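Local coordinates for GlcNAc Inducible Gene 2, GIG2 (Candida albicans, PDB 6AKZ), which probably acts as an iron-dependent oxygenase of the DUF1479 family, encoded by an N-acetylglucosamine-inducible gene and binding iron(III) in a cupin-type domain, at residues P190-S195 and L353-D358; T271-P276 and Q333-I338; P276-S281 and F348-L353; A283-R288 and K326-L331. All blocks are in the same frame, centred on the assembly; numbering follows the deposited sequence.

In the fold
Contacts 1 and 3 lie closest to the middle of the chain, contact 2 farther out and contact 4 outermost, where P329 is exposed; all four are mainly buried. Contact 1 is the iron site, and its strand 355-357 shares a three-stranded sheet with strand 272-274 of contact 2, E356 pairing with R273 between them. Contact 2 is ladder bonding plus aliphatic packing. Past P276, shared with contact 3, the chain enters helix 278-287. Its start meets the turn before the iron ligand H355 in contact 3, by apolar packing without hydrogen bonds across; its later part meets the 326-331 loop in contact 4, by a tyrosine-histidine hydrogen bond, arginine bonds to a carbonyl and apolar packing.

Contact 1 (P190-S195 and L353-D358); sequences PLHLDS and LPHEVD. With FE (Fe (III) ion), chain B.
H192, D194 and H355 bind one iron(III) ion, H192 NE2 and D194 OD2 each at 2.1 Å from FE and H355 NE2 at 2.2 Å. The three donors occupy one face of an octahedron and three waters the other, one water trans to each protein ligand: the facial triad of two histidines and one carboxylate, with the H-x-D pair on 190-195 and the distal histidine on 353-358. The imidazoles approach obliquely, planes 62° apart. D194 reaches H355 at the ring edge and binds iron through OD2 alone; OD1 accepts from an iron-bound water, and Q257 and Q321 hold OD2 and OD1 respectively.

Both rings share one first torsion, CG between the backbone N and the carbonyl carbon (chi1 62° and 61°), and in each ND1 bonds the carbonyl two residues back, which fixes the ring's rotation: H192 ND1 donates to P190 O (2.7 Å), lying nearly along the C=O axis, and H355 ND1 to L353 O (2.8 Å). The backbones of H192 and H355 form an antiparallel hydrogen-bonded pair, H192 N to H355 O at 3.1 Å and H355 N to H192 O at 3.2 Å. Around it L191 CD1 packs on P354 CB and L193 CD2 on P354 CD, while a water joins L191 N to E356 OE1; the other carboxylate oxygen, OE2, forms a salt bridge with R273.

With ND1 of both rings donating to carbonyls, NE2 is the nitrogen presented to the metal. The three water sites are consistent with displacement by cosubstrate and dioxygen, as in related cupin oxygenases.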
loop_
_atom_site.group_PDB
_atom_site.type_symbol
_atom_site.label_atom_id
_atom_site.label_comp_id
_atom_site.label_asym_id
_atom_site.label_seq_id
_atom_site.Cartn_x
_atom_site.Cartn_y
_atom_site.Cartn_z
ATOM N N PRO A 190 -9.893 9.610 8.145
ATOM C CA PRO A 190 -9.281 10.772 7.486
ATOM C C PRO A 190 -7.985 10.488 6.692
ATOM O O PRO A 190 -7.572 9.334 6.622
ATOM C CB PRO A 190 -8.995 11.698 8.674
ATOM C CG PRO A 190 -8.636 10.760 9.732
ATOM C CD PRO A 190 -9.579 9.587 9.577
ATOM N N LEU A 191 -7.407 11.520 6.074
ATOM C CA LEU A 191 -6.161 11.396 5.306
ATOM C C LEU A 191 -5.058 10.689 6.100
ATOM O O LEU A 191 -4.757 11.069 7.242
ATOM C CB LEU A 191 -5.640 12.741 4.790
ATOM C CG LEU A 191 -4.529 12.664 3.772
ATOM C CD1 LEU A 191 -5.194 12.390 2.406
ATOM C CD2 LEU A 191 -3.780 13.981 3.720
ATOM N N HIS A 192 -4.443 9.678 5.473
ATOM C CA HIS A 192 -3.461 8.917 6.168
ATOM C C HIS A 192 -2.507 8.201 5.195
ATOM O O HIS A 192 -2.797 8.053 3.998
ATOM C CB HIS A 192 -4.245 7.806 7.017
ATOM C CG HIS A 192 -5.030 6.841 6.201
ATOM N ND1 HIS A 192 -6.284 7.085 5.707
ATOM C CD2 HIS A 192 -4.722 5.591 5.806
ATOM C CE1 HIS A 192 -6.693 6.062 4.989
ATOM N NE2 HIS A 192 -5.769 5.127 5.069
ATOM N N LEU A 193 -1.517 7.574 5.798
ATOM C CA LEU A 193 -0.696 6.578 5.180
ATOM C C LEU A 193 -0.984 5.225 5.929
ATOM O O LEU A 193 -1.279 5.216 7.040
ATOM C CB LEU A 193 0.773 6.835 5.313
ATOM C CG LEU A 193 1.374 8.095 4.742
ATOM C CD1 LEU A 193 2.863 8.021 4.885
ATOM C CD2 LEU A 193 0.983 8.268 3.310
ATOM N N ASP A 194 -0.941 4.111 5.204
ATOM C CA ASP A 194 -1.058 2.805 5.801
ATOM C C ASP A 194 0.430 2.328 5.889
ATOM O O ASP A 194 1.316 3.132 5.870
ATOM C CB ASP A 194 -1.950 1.876 4.979
ATOM C CG ASP A 194 -3.384 2.300 5.025
ATOM O OD1 ASP A 194 -3.893 2.236 6.146
ATOM O OD2 ASP A 194 -3.901 2.708 4.006
ATOM N N SER A 195 0.675 1.029 5.982
ATOM C CA SER A 195 2.020 0.519 6.054
ATOM C C SER A 195 2.838 1.083 7.243
ATOM O O SER A 195 3.992 1.326 7.144
ATOM C CB SER A 195 2.772 0.645 4.731
ATOM O OG SER A 195 2.116 -0.027 3.697
ATOM N N LEU A 353 1.475 6.751 -0.538
ATOM C CA LEU A 353 0.666 7.860 -1.003
ATOM C C LEU A 353 -0.454 8.219 0.011
ATOM O O LEU A 353 -1.228 7.340 0.501
ATOM C CB LEU A 353 0.028 7.523 -2.344
ATOM C CG LEU A 353 -0.287 8.749 -3.148
ATOM C CD1 LEU A 353 1.002 9.369 -3.670
ATOM C CD2 LEU A 353 -1.218 8.509 -4.326
ATOM N N PRO A 354 -0.491 9.474 0.433
ATOM C CA PRO A 354 -1.621 9.869 1.291
ATOM C C PRO A 354 -2.940 9.679 0.549
ATOM O O PRO A 354 -3.061 10.092 -0.606
ATOM C CB PRO A 354 -1.326 11.346 1.539
ATOM C CG PRO A 354 0.112 11.571 1.200
ATOM C CD PRO A 354 0.438 10.587 0.187
ATOM N N HIS A 355 -3.950 9.147 1.267
ATOM C CA HIS A 355 -5.211 8.906 0.661
ATOM C C HIS A 355 -6.271 8.890 1.749
ATOM O O HIS A 355 -5.964 8.824 2.963
ATOM C CB HIS A 355 -5.182 7.603 -0.116
ATOM C CG HIS A 355 -4.897 6.435 0.757
ATOM N ND1 HIS A 355 -3.639 6.164 1.217
ATOM C CD2 HIS A 355 -5.711 5.531 1.345
ATOM C CE1 HIS A 355 -3.679 5.111 2.023
ATOM N NE2 HIS A 355 -4.926 4.718 2.112
ATOM N N GLU A 356 -7.496 9.024 1.313
ATOM C CA GLU A 356 -8.695 8.836 2.218
ATOM C C GLU A 356 -9.877 8.500 1.328
ATOM O O GLU A 356 -9.809 8.635 0.114
ATOM C CB GLU A 356 -9.007 10.149 2.956
ATOM C CG GLU A 356 -9.150 11.339 2.050
ATOM C CD GLU A 356 -9.497 12.688 2.726
ATOM O OE1 GLU A 356 -9.452 12.786 3.966
ATOM O OE2 GLU A 356 -9.826 13.654 1.966
ATOM N N VAL A 357 -10.953 8.019 1.929
ATOM C CA VAL A 357 -12.225 7.789 1.178
ATOM C C VAL A 357 -13.095 9.011 1.284
ATOM O O VAL A 357 -12.940 9.846 2.170
ATOM C CB VAL A 357 -13.039 6.569 1.598
ATOM C CG1 VAL A 357 -12.480 5.322 0.919
ATOM C CG2 VAL A 357 -13.126 6.484 3.096
ATOM N N ASP A 358 -13.980 9.181 0.327
ATOM C CA ASP A 358 -14.900 10.309 0.344
ATOM C C ASP A 358 -15.776 10.247 1.609
ATOM O O ASP A 358 -16.245 9.151 1.999
ATOM C CB ASP A 358 -15.829 10.275 -0.884
ATOM C CG ASP A 358 -15.175 10.731 -2.152
ATOM O OD1 ASP A 358 -14.643 11.855 -2.160
ATOM O OD2 ASP A 358 -15.310 10.021 -3.207
HETATM FE FE FE B . -5.804 3.449 3.731
HETATM O O HOH W 1 -8.554 14.300 6.116
HETATM O O HOH W 2 -0.496 4.992 2.141
HETATM O O HOH W 3 -6.548 2.140 5.349
HETATM O O HOH W 4 -6.163 1.775 2.575
HETATM O O HOH W 5 -7.917 3.738 3.243
#

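Contact 2 (T271-P276 and Q333-I338); sequences TLRVLP and QGIISI
Strands 272-274 and 336-337 run antiparallel, R273 and S337 forming a non-hydrogen-bonded pair with CA atoms 4.2 Å apart, and V274 and I336 a hydrogen-bonded one: V274 N to I336 O at 2.9 Å, I336 N to V274 O at 3.0 Å. I338 N extends the ladder to L272 O. On the R273 side of the sheet, I335 stands nearly perpendicular to the arginine and lays CG2 over one face of the guanidinium, 3.4 Å from R273 NH2, while S337 OG lies at the edge, in its plane. The arginine chain bends at chi3 (43°), and NE forms a salt bridge with E356.

Strand 272-274 is the middle of a three-stranded antiparallel sheet, with 336-337 on one side and iron-site strand 355-357 on the other, consistent with one wall of a cupin barrel. V274 and I336 are on the other face from R273. I336 CG1 stands between the backbone N and the carbonyl carbon (chi1 52°) and packs 3.8 Å from P276 CD; CD1 continues onto P276 CG. V274 CG2 touches I338 CG2. L275 CG rests on the G334 carbonyl. Helix 32-56 packs against P276 and I336 through I53.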
loop_
_atom_site.group_PDB
_atom_site.type_symbol
_atom_site.label_atom_id
_atom_site.label_comp_id
_atom_site.label_asym_id
_atom_site.label_seq_id
_atom_site.Cartn_x
_atom_site.Cartn_y
_atom_site.Cartn_z
ATOM N N THR A 271 -15.944 7.336 -3.385
ATOM C CA THR A 271 -14.738 6.700 -3.922
ATOM C C THR A 271 -13.466 6.877 -3.069
ATOM O O THR A 271 -13.481 6.677 -1.855
ATOM C CB THR A 271 -14.443 7.185 -5.355
ATOM O OG1 THR A 271 -14.539 8.614 -5.408
ATOM C CG2 THR A 271 -15.432 6.578 -6.337
ATOM N N LEU A 272 -12.374 7.249 -3.737
ATOM C CA LEU A 272 -11.074 7.438 -3.145
ATOM C C LEU A 272 -10.586 8.857 -3.475
ATOM O O LEU A 272 -10.883 9.387 -4.546
ATOM C CB LEU A 272 -10.123 6.400 -3.753
ATOM C CG LEU A 272 -8.642 6.373 -3.260
ATOM C CD1 LEU A 272 -8.542 5.967 -1.827
ATOM C CD2 LEU A 272 -7.862 5.466 -4.195
ATOM N N ARG A 273 -9.866 9.423 -2.539
ATOM C CA ARG A 273 -9.175 10.687 -2.684
ATOM C C ARG A 273 -7.672 10.408 -2.407
ATOM O O ARG A 273 -7.339 9.648 -1.557
ATOM C CB ARG A 273 -9.723 11.749 -1.758
ATOM C CG ARG A 273 -11.182 11.989 -2.048
ATOM C CD ARG A 273 -11.886 12.824 -1.048
ATOM N NE ARG A 273 -11.198 13.990 -0.559
ATOM C CZ ARG A 273 -11.164 15.153 -1.160
ATOM N NH1 ARG A 273 -11.702 15.340 -2.362
ATOM N NH2 ARG A 273 -10.557 16.133 -0.574
ATOM N N VAL A 274 -6.830 11.073 -3.172
ATOM C CA VAL A 274 -5.422 10.893 -3.057
ATOM C C VAL A 274 -4.686 12.238 -3.128
ATOM O O VAL A 274 -5.265 13.224 -3.595
ATOM C CB VAL A 274 -4.894 10.047 -4.264
ATOM C CG1 VAL A 274 -5.418 8.636 -4.195
ATOM C CG2 VAL A 274 -5.303 10.637 -5.622
ATOM N N LEU A 275 -3.448 12.247 -2.715
ATOM C CA LEU A 275 -2.551 13.381 -2.914
ATOM C C LEU A 275 -1.540 12.878 -3.922
ATOM O O LEU A 275 -0.542 12.261 -3.539
ATOM C CB LEU A 275 -1.867 13.748 -1.601
ATOM C CG LEU A 275 -1.508 15.196 -1.455
ATOM C CD1 LEU A 275 -0.856 15.395 -0.076
ATOM C CD2 LEU A 275 -0.589 15.567 -2.551
ATOM N N PRO A 276 -1.712 13.224 -5.208
ATOM C CA PRO A 276 -0.962 12.577 -6.245
ATOM C C PRO A 276 0.433 13.181 -6.457
ATOM O O PRO A 276 0.801 13.700 -7.547
ATOM C CB PRO A 276 -1.918 12.692 -7.454
ATOM C CG PRO A 276 -2.493 14.071 -7.261
ATOM C CD PRO A 276 -2.836 14.025 -5.775
ATOM N N GLN A 333 -3.939 21.028 0.453
ATOM C CA GLN A 333 -4.223 21.694 -0.787
ATOM C C GLN A 333 -4.150 20.722 -1.983
ATOM O O GLN A 333 -4.776 20.920 -3.009
ATOM C CB GLN A 333 -3.147 22.742 -0.992
ATOM C CG GLN A 333 -3.345 23.541 -2.249
ATOM C CD GLN A 333 -2.401 24.724 -2.369
ATOM O OE1 GLN A 333 -1.239 24.701 -1.933
ATOM N NE2 GLN A 333 -2.900 25.749 -2.987
ATOM N N GLY A 334 -3.355 19.689 -1.795
ATOM C CA GLY A 334 -3.095 18.721 -2.814
ATOM C C GLY A 334 -4.049 17.565 -3.003
ATOM O O GLY A 334 -3.819 16.725 -3.909
ATOM N N ILE A 335 -5.037 17.428 -2.109
ATOM C CA ILE A 335 -5.933 16.318 -2.102
ATOM C C ILE A 335 -7.033 16.500 -3.146
ATOM O O ILE A 335 -7.679 17.556 -3.242
ATOM C CB ILE A 335 -6.549 16.094 -0.720
ATOM C CG1 ILE A 335 -5.458 15.933 0.364
ATOM C CG2 ILE A 335 -7.381 14.857 -0.703
ATOM C CD1 ILE A 335 -6.002 16.173 1.754
ATOM N N ILE A 336 -7.164 15.483 -3.980
ATOM C CA ILE A 336 -8.183 15.419 -4.997
ATOM C C ILE A 336 -8.870 14.094 -5.028
ATOM O O ILE A 336 -8.307 13.034 -4.646
ATOM C CB ILE A 336 -7.595 15.722 -6.403
ATOM C CG1 ILE A 336 -6.391 14.855 -6.719
ATOM C CG2 ILE A 336 -7.226 17.181 -6.468
ATOM C CD1 ILE A 336 -6.067 14.897 -8.191
ATOM N N SER A 337 -10.100 14.110 -5.536
ATOM C CA SER A 337 -10.762 12.833 -5.866
ATOM C C SER A 337 -10.086 12.201 -7.018
ATOM O O SER A 337 -9.558 12.913 -7.891
ATOM C CB SER A 337 -12.225 13.041 -6.256
ATOM O OG SER A 337 -12.909 13.500 -5.129
ATOM N N ILE A 338 -10.197 10.875 -7.094
ATOM C CA ILE A 338 -9.821 10.211 -8.367
ATOM C C ILE A 338 -10.814 10.543 -9.478
ATOM O O ILE A 338 -11.910 11.036 -9.200
ATOM C CB ILE A 338 -9.670 8.692 -8.197
ATOM C CG1 ILE A 338 -10.999 8.084 -7.722
ATOM C CG2 ILE A 338 -8.439 8.420 -7.326
ATOM C CD1 ILE A 338 -10.964 6.598 -7.808
#

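Contact 3 (P276-S281 and F348-L353); sequences PSLKLS and FWHCDL
The H350 imidazole takes L278 CD2 over one face, 3.8 Å from the ring centroid and 17° off the normal, a CH-pi contact in which the methyl is offset toward the rim. D352 CA lies at the ring edge, in plane, and D352 N donates to H350 ND1 (3.0 Å) from a position 19° out of that plane. NE2 bonds to A223 O, so the ring, accepting at one nitrogen and donating at the other, is probably neutral; F224 meets it edge-to-face.

The other methyl of L278, CD1, touches D352 CB at 3.9 Å and L353 CD1 at 4.0 Å. The carbonyl D352 O is buried here and finds no polar partner, whereas the carboxylate of D352 is held by R200, R229 and Y210. H350 to L353 is a type I beta turn closed by L353 N to H350 O (2.9 Å). Across from it, S277 O receives S281 N and, from the opposite face of its plane, S281 OG at 2.8 Å.

The contact sets the first turn of helix 278-287 against the turn that carries strand 346-350 toward strand 355-357. Helix 32-56 covers the P276-L280 side, and C87 of strand 87-91 touches P276 and L353.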
loop_
_atom_site.group_PDB
_atom_site.type_symbol
_atom_site.label_atom_id
_atom_site.label_comp_id
_atom_site.label_asym_id
_atom_site.label_seq_id
_atom_site.Cartn_x
_atom_site.Cartn_y
_atom_site.Cartn_z
ATOM N N PRO A 276 -1.712 13.224 -5.208
ATOM C CA PRO A 276 -0.962 12.577 -6.245
ATOM C C PRO A 276 0.433 13.181 -6.457
ATOM O O PRO A 276 0.801 13.700 -7.547
ATOM C CB PRO A 276 -1.918 12.692 -7.454
ATOM C CG PRO A 276 -2.493 14.071 -7.261
ATOM C CD PRO A 276 -2.836 14.025 -5.775
ATOM N N SER A 277 1.216 13.246 -5.381
ATOM C CA SER A 277 2.554 13.753 -5.507
ATOM C C SER A 277 3.417 12.952 -4.494
ATOM O O SER A 277 3.499 13.285 -3.321
ATOM C CB SER A 277 2.584 15.259 -5.173
ATOM O OG SER A 277 3.928 15.804 -5.247
ATOM N N LEU A 278 4.132 11.950 -4.976
ATOM C CA LEU A 278 4.689 10.956 -4.071
ATOM C C LEU A 278 5.917 11.490 -3.317
ATOM O O LEU A 278 5.995 11.397 -2.087
ATOM C CB LEU A 278 4.976 9.652 -4.866
ATOM C CG LEU A 278 5.587 8.498 -4.140
ATOM C CD1 LEU A 278 4.728 8.083 -2.962
ATOM C CD2 LEU A 278 5.675 7.323 -5.164
ATOM N N LYS A 279 6.891 12.010 -4.066
ATOM C CA LYS A 279 8.105 12.506 -3.507
ATOM C C LYS A 279 7.876 13.684 -2.600
ATOM O O LYS A 279 8.435 13.689 -1.487
ATOM C CB LYS A 279 9.121 12.889 -4.583
ATOM C CG LYS A 279 10.518 13.212 -4.104
ATOM C CD LYS A 279 11.323 13.824 -5.258
ATOM C CE LYS A 279 11.792 12.793 -6.244
ATOM N NZ LYS A 279 12.397 13.461 -7.417
ATOM N N LEU A 280 7.141 14.692 -3.023
ATOM C CA LEU A 280 6.912 15.840 -2.139
ATOM C C LEU A 280 6.179 15.443 -0.884
ATOM O O LEU A 280 6.469 15.949 0.228
ATOM C CB LEU A 280 6.165 16.955 -2.873
ATOM C CG LEU A 280 6.896 17.649 -3.970
ATOM C CD1 LEU A 280 6.067 18.734 -4.592
ATOM C CD2 LEU A 280 8.217 18.201 -3.520
ATOM N N SER A 281 5.184 14.565 -1.031
ATOM C CA SER A 281 4.480 14.044 0.115
ATOM C C SER A 281 5.392 13.428 1.207
ATOM O O SER A 281 5.281 13.754 2.382
ATOM C CB SER A 281 3.385 13.070 -0.269
ATOM O OG SER A 281 2.244 13.695 -0.876
ATOM N N PHE A 348 -4.545 1.730 -8.677
ATOM C CA PHE A 348 -3.324 1.470 -7.855
ATOM C C PHE A 348 -2.864 2.753 -7.174
ATOM O O PHE A 348 -2.874 3.836 -7.771
ATOM C CB PHE A 348 -2.158 1.036 -8.728
ATOM C CG PHE A 348 -2.222 -0.346 -9.230
ATOM C CD1 PHE A 348 -2.036 -1.397 -8.358
ATOM C CD2 PHE A 348 -2.427 -0.610 -10.598
ATOM C CE1 PHE A 348 -2.074 -2.736 -8.769
ATOM C CE2 PHE A 348 -2.483 -1.960 -11.015
ATOM C CZ PHE A 348 -2.304 -2.998 -10.106
ATOM N N TRP A 349 -2.391 2.652 -5.943
ATOM C CA TRP A 349 -1.635 3.702 -5.386
ATOM C C TRP A 349 -0.444 3.139 -4.578
ATOM O O TRP A 349 -0.482 2.083 -3.912
ATOM C CB TRP A 349 -2.428 4.718 -4.582
ATOM C CG TRP A 349 -3.137 4.200 -3.354
ATOM C CD1 TRP A 349 -2.733 4.366 -2.074
ATOM C CD2 TRP A 349 -4.348 3.433 -3.305
ATOM N NE1 TRP A 349 -3.639 3.719 -1.165
ATOM C CE2 TRP A 349 -4.672 3.223 -1.916
ATOM C CE3 TRP A 349 -5.238 2.957 -4.284
ATOM C CZ2 TRP A 349 -5.830 2.555 -1.506
ATOM C CZ3 TRP A 349 -6.384 2.227 -3.862
ATOM C CH2 TRP A 349 -6.663 2.039 -2.514
ATOM N N HIS A 350 0.633 3.893 -4.639
ATOM C CA HIS A 350 1.885 3.595 -3.883
ATOM C C HIS A 350 1.645 3.528 -2.381
ATOM O O HIS A 350 0.823 4.239 -1.822
ATOM C CB HIS A 350 2.984 4.597 -4.197
ATOM C CG HIS A 350 4.354 4.171 -3.791
ATOM N ND1 HIS A 350 4.869 4.404 -2.540
ATOM C CD2 HIS A 350 5.373 3.670 -4.525
ATOM C CE1 HIS A 350 6.125 4.003 -2.491
ATOM N NE2 HIS A 350 6.454 3.544 -3.690
ATOM N N CYS A 351 2.292 2.569 -1.726
ATOM C CA CYS A 351 2.148 2.394 -0.299
ATOM C C CYS A 351 2.428 3.644 0.525
ATOM O O CYS A 351 1.967 3.756 1.653
ATOM C CB CYS A 351 2.993 1.189 0.212
ATOM S SG CYS A 351 4.759 1.385 -0.139
ATOM N N ASP A 352 3.155 4.583 -0.028
ATOM C CA ASP A 352 3.457 5.857 0.647
ATOM C C ASP A 352 2.579 7.013 0.196
ATOM O O ASP A 352 2.936 8.189 0.463
ATOM C CB ASP A 352 4.927 6.223 0.485
ATOM C CG ASP A 352 5.873 5.491 1.456
ATOM O OD1 ASP A 352 5.388 4.765 2.386
ATOM O OD2 ASP A 352 7.120 5.548 1.171
ATOM N N LEU A 353 1.475 6.751 -0.538
ATOM C CA LEU A 353 0.666 7.860 -1.003
ATOM C C LEU A 353 -0.454 8.219 0.011
ATOM O O LEU A 353 -1.228 7.340 0.501
ATOM C CB LEU A 353 0.028 7.523 -2.344
ATOM C CG LEU A 353 -0.287 8.749 -3.148
ATOM C CD1 LEU A 353 1.002 9.369 -3.670
ATOM C CD2 LEU A 353 -1.218 8.509 -4.326
#

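Contact 4 (A283-R288 and K326-L331); sequences AYIMLR and KFYPHL
The Y284 and H330 side chains stand nearly perpendicular, ring planes 59° apart, and share a hydrogen bond of 2.7 Å between Y284 OH and H330 ND1, in which either may be the donor; each group lies at the other's edge. Y284 OH also stands over the centre of one guanidinium face of R288 and lies 3.4 Å from P329 CD. R288 and Y328 run past one another in reverse senses, guanidinium and phenol planes 51° apart, with R288 CB 3.5 Å from Y328 CE2. R288 NE donates to F327 O (2.8 Å, 151° at the hydrogen) and NH2 adds a weak bond to the same oxygen, which lies in the guanidinium plane; D294 is a salt-bridge partner of NH2.

This part of the fold joins the C-terminal part of helix 278-287 to the loop between strands 322-323 and 336-337, with helix 32-56 packing on Y284 through L43 and I46. The edge of the Y328 ring meets Y284 CE2 at 3.8 Å and I285 CA, and its hydroxyl bonds to P313 O. L331 CD2 reaches Y284 CD2 at 3.6 Å, the two side chains set obliquely, while L331 CD1 packs at 4.1 Å on I285 CG1.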
loop_
_atom_site.group_PDB
_atom_site.type_symbol
_atom_site.label_atom_id
_atom_site.label_comp_id
_atom_site.label_asym_id
_atom_site.label_seq_id
_atom_site.Cartn_x
_atom_site.Cartn_y
_atom_site.Cartn_z
ATOM N N ALA A 283 8.696 13.625 1.525
ATOM C CA ALA A 283 9.724 14.560 2.015
ATOM C C ALA A 283 9.062 15.315 3.150
ATOM O O ALA A 283 9.639 15.493 4.186
ATOM C CB ALA A 283 10.186 15.467 0.896
ATOM N N TYR A 284 7.837 15.752 2.984
ATOM C CA TYR A 284 7.167 16.575 3.984
ATOM C C TYR A 284 6.825 15.774 5.228
ATOM O O TYR A 284 7.139 16.173 6.368
ATOM C CB TYR A 284 5.876 17.129 3.383
ATOM C CG TYR A 284 5.114 18.048 4.310
ATOM C CD1 TYR A 284 5.410 19.422 4.421
ATOM C CD2 TYR A 284 4.069 17.535 5.084
ATOM C CE1 TYR A 284 4.660 20.239 5.286
ATOM C CE2 TYR A 284 3.336 18.354 5.932
ATOM C CZ TYR A 284 3.615 19.691 6.010
ATOM O OH TYR A 284 2.833 20.455 6.874
ATOM N N ILE A 285 6.296 14.586 5.018
ATOM C CA ILE A 285 5.864 13.706 6.104
ATOM C C ILE A 285 7.073 13.330 6.928
ATOM O O ILE A 285 6.995 13.454 8.156
ATOM C CB ILE A 285 5.110 12.472 5.605
ATOM C CG1 ILE A 285 3.719 12.948 5.124
ATOM C CG2 ILE A 285 4.879 11.405 6.656
ATOM C CD1 ILE A 285 2.981 12.047 4.170
ATOM N N MET A 286 8.116 12.823 6.275
ATOM C CA MET A 286 9.287 12.334 7.025
ATOM C C MET A 286 9.971 13.404 7.825
ATOM O O MET A 286 10.515 13.108 8.860
ATOM C CB MET A 286 10.296 11.608 6.151
ATOM C CG MET A 286 9.712 10.330 5.526
ATOM S SD MET A 286 8.789 9.178 6.608
ATOM C CE MET A 286 10.034 8.753 7.825
ATOM N N LEU A 287 10.041 14.603 7.280
ATOM C CA LEU A 287 10.626 15.721 8.002
ATOM C C LEU A 287 9.715 16.458 8.952
ATOM O O LEU A 287 10.208 17.234 9.794
ATOM C CB LEU A 287 11.234 16.730 7.020
ATOM C CG LEU A 287 12.390 16.240 6.154
ATOM C CD1 LEU A 287 12.869 17.277 5.182
ATOM C CD2 LEU A 287 13.560 15.797 6.973
ATOM N N ARG A 288 8.417 16.259 8.859
ATOM C CA ARG A 288 7.484 16.972 9.738
ATOM C C ARG A 288 7.749 16.888 11.287
ATOM O O ARG A 288 7.567 17.912 11.959
ATOM C CB ARG A 288 6.051 16.661 9.408
ATOM C CG ARG A 288 5.032 17.579 10.065
ATOM C CD ARG A 288 5.126 19.018 9.663
ATOM N NE ARG A 288 3.957 19.763 10.210
ATOM C CZ ARG A 288 3.834 21.082 10.225
ATOM N NH1 ARG A 288 4.808 21.842 9.777
ATOM N NH2 ARG A 288 2.688 21.622 10.683
ATOM N N LYS A 326 -4.445 16.343 11.001
ATOM C CA LYS A 326 -4.294 17.365 12.043
ATOM C C LYS A 326 -3.016 18.228 11.927
ATOM O O LYS A 326 -3.079 19.464 11.964
ATOM C CB LYS A 326 -4.365 16.649 13.392
ATOM C CG LYS A 326 -4.961 17.444 14.522
ATOM C CD LYS A 326 -5.547 16.540 15.609
ATOM C CE LYS A 326 -5.614 17.295 16.934
ATOM N NZ LYS A 326 -6.674 16.794 17.861
ATOM N N PHE A 327 -1.862 17.599 11.828
ATOM C CA PHE A 327 -0.581 18.340 11.917
ATOM C C PHE A 327 0.208 18.377 10.616
ATOM O O PHE A 327 1.378 18.663 10.601
ATOM C CB PHE A 327 0.248 17.772 13.031
ATOM C CG PHE A 327 -0.501 17.693 14.353
ATOM C CD1 PHE A 327 -0.745 18.848 15.094
ATOM C CD2 PHE A 327 -0.946 16.480 14.855
ATOM C CE1 PHE A 327 -1.458 18.770 16.301
ATOM C CE2 PHE A 327 -1.643 16.396 16.061
ATOM C CZ PHE A 327 -1.894 17.560 16.777
ATOM N N TYR A 328 -0.459 18.134 9.497
ATOM C CA TYR A 328 0.211 18.108 8.180
ATOM C C TYR A 328 -0.519 19.081 7.214
ATOM O O TYR A 328 -0.965 18.721 6.087
ATOM C CB TYR A 328 0.242 16.671 7.648
ATOM C CG TYR A 328 1.069 15.747 8.498
ATOM C CD1 TYR A 328 0.571 15.169 9.688
ATOM C CD2 TYR A 328 2.350 15.452 8.136
ATOM C CE1 TYR A 328 1.363 14.301 10.458
ATOM C CE2 TYR A 328 3.181 14.683 8.926
ATOM C CZ TYR A 328 2.685 14.040 10.057
ATOM O OH TYR A 328 3.578 13.240 10.778
ATOM N N PRO A 329 -0.654 20.351 7.638
ATOM C CA PRO A 329 -1.582 21.231 6.859
ATOM C C PRO A 329 -1.184 21.590 5.426
ATOM O O PRO A 329 -2.076 21.857 4.619
ATOM C CB PRO A 329 -1.641 22.519 7.693
ATOM C CG PRO A 329 -0.280 22.545 8.353
ATOM C CD PRO A 329 0.018 21.105 8.701
ATOM N N HIS A 330 0.097 21.552 5.088
ATOM C CA HIS A 330 0.545 21.854 3.770
ATOM C C HIS A 330 0.129 20.771 2.781
ATOM O O HIS A 330 0.180 21.009 1.607
ATOM C CB HIS A 330 2.068 21.979 3.692
ATOM C CG HIS A 330 2.634 23.086 4.534
ATOM N ND1 HIS A 330 2.856 22.951 5.887
ATOM C CD2 HIS A 330 3.071 24.324 4.203
ATOM C CE1 HIS A 330 3.379 24.062 6.365
ATOM N NE2 HIS A 330 3.515 24.916 5.372
ATOM N N LEU A 331 -0.227 19.593 3.265
ATOM C CA LEU A 331 -0.702 18.540 2.374
ATOM C C LEU A 331 -2.107 18.780 1.842
ATOM O O LEU A 331 -2.447 18.280 0.779
ATOM C CB LEU A 331 -0.623 17.157 3.062
ATOM C CG LEU A 331 0.750 16.689 3.525
ATOM C CD1 LEU A 331 0.553 15.328 4.181
ATOM C CD2 LEU A 331 1.831 16.657 2.431
#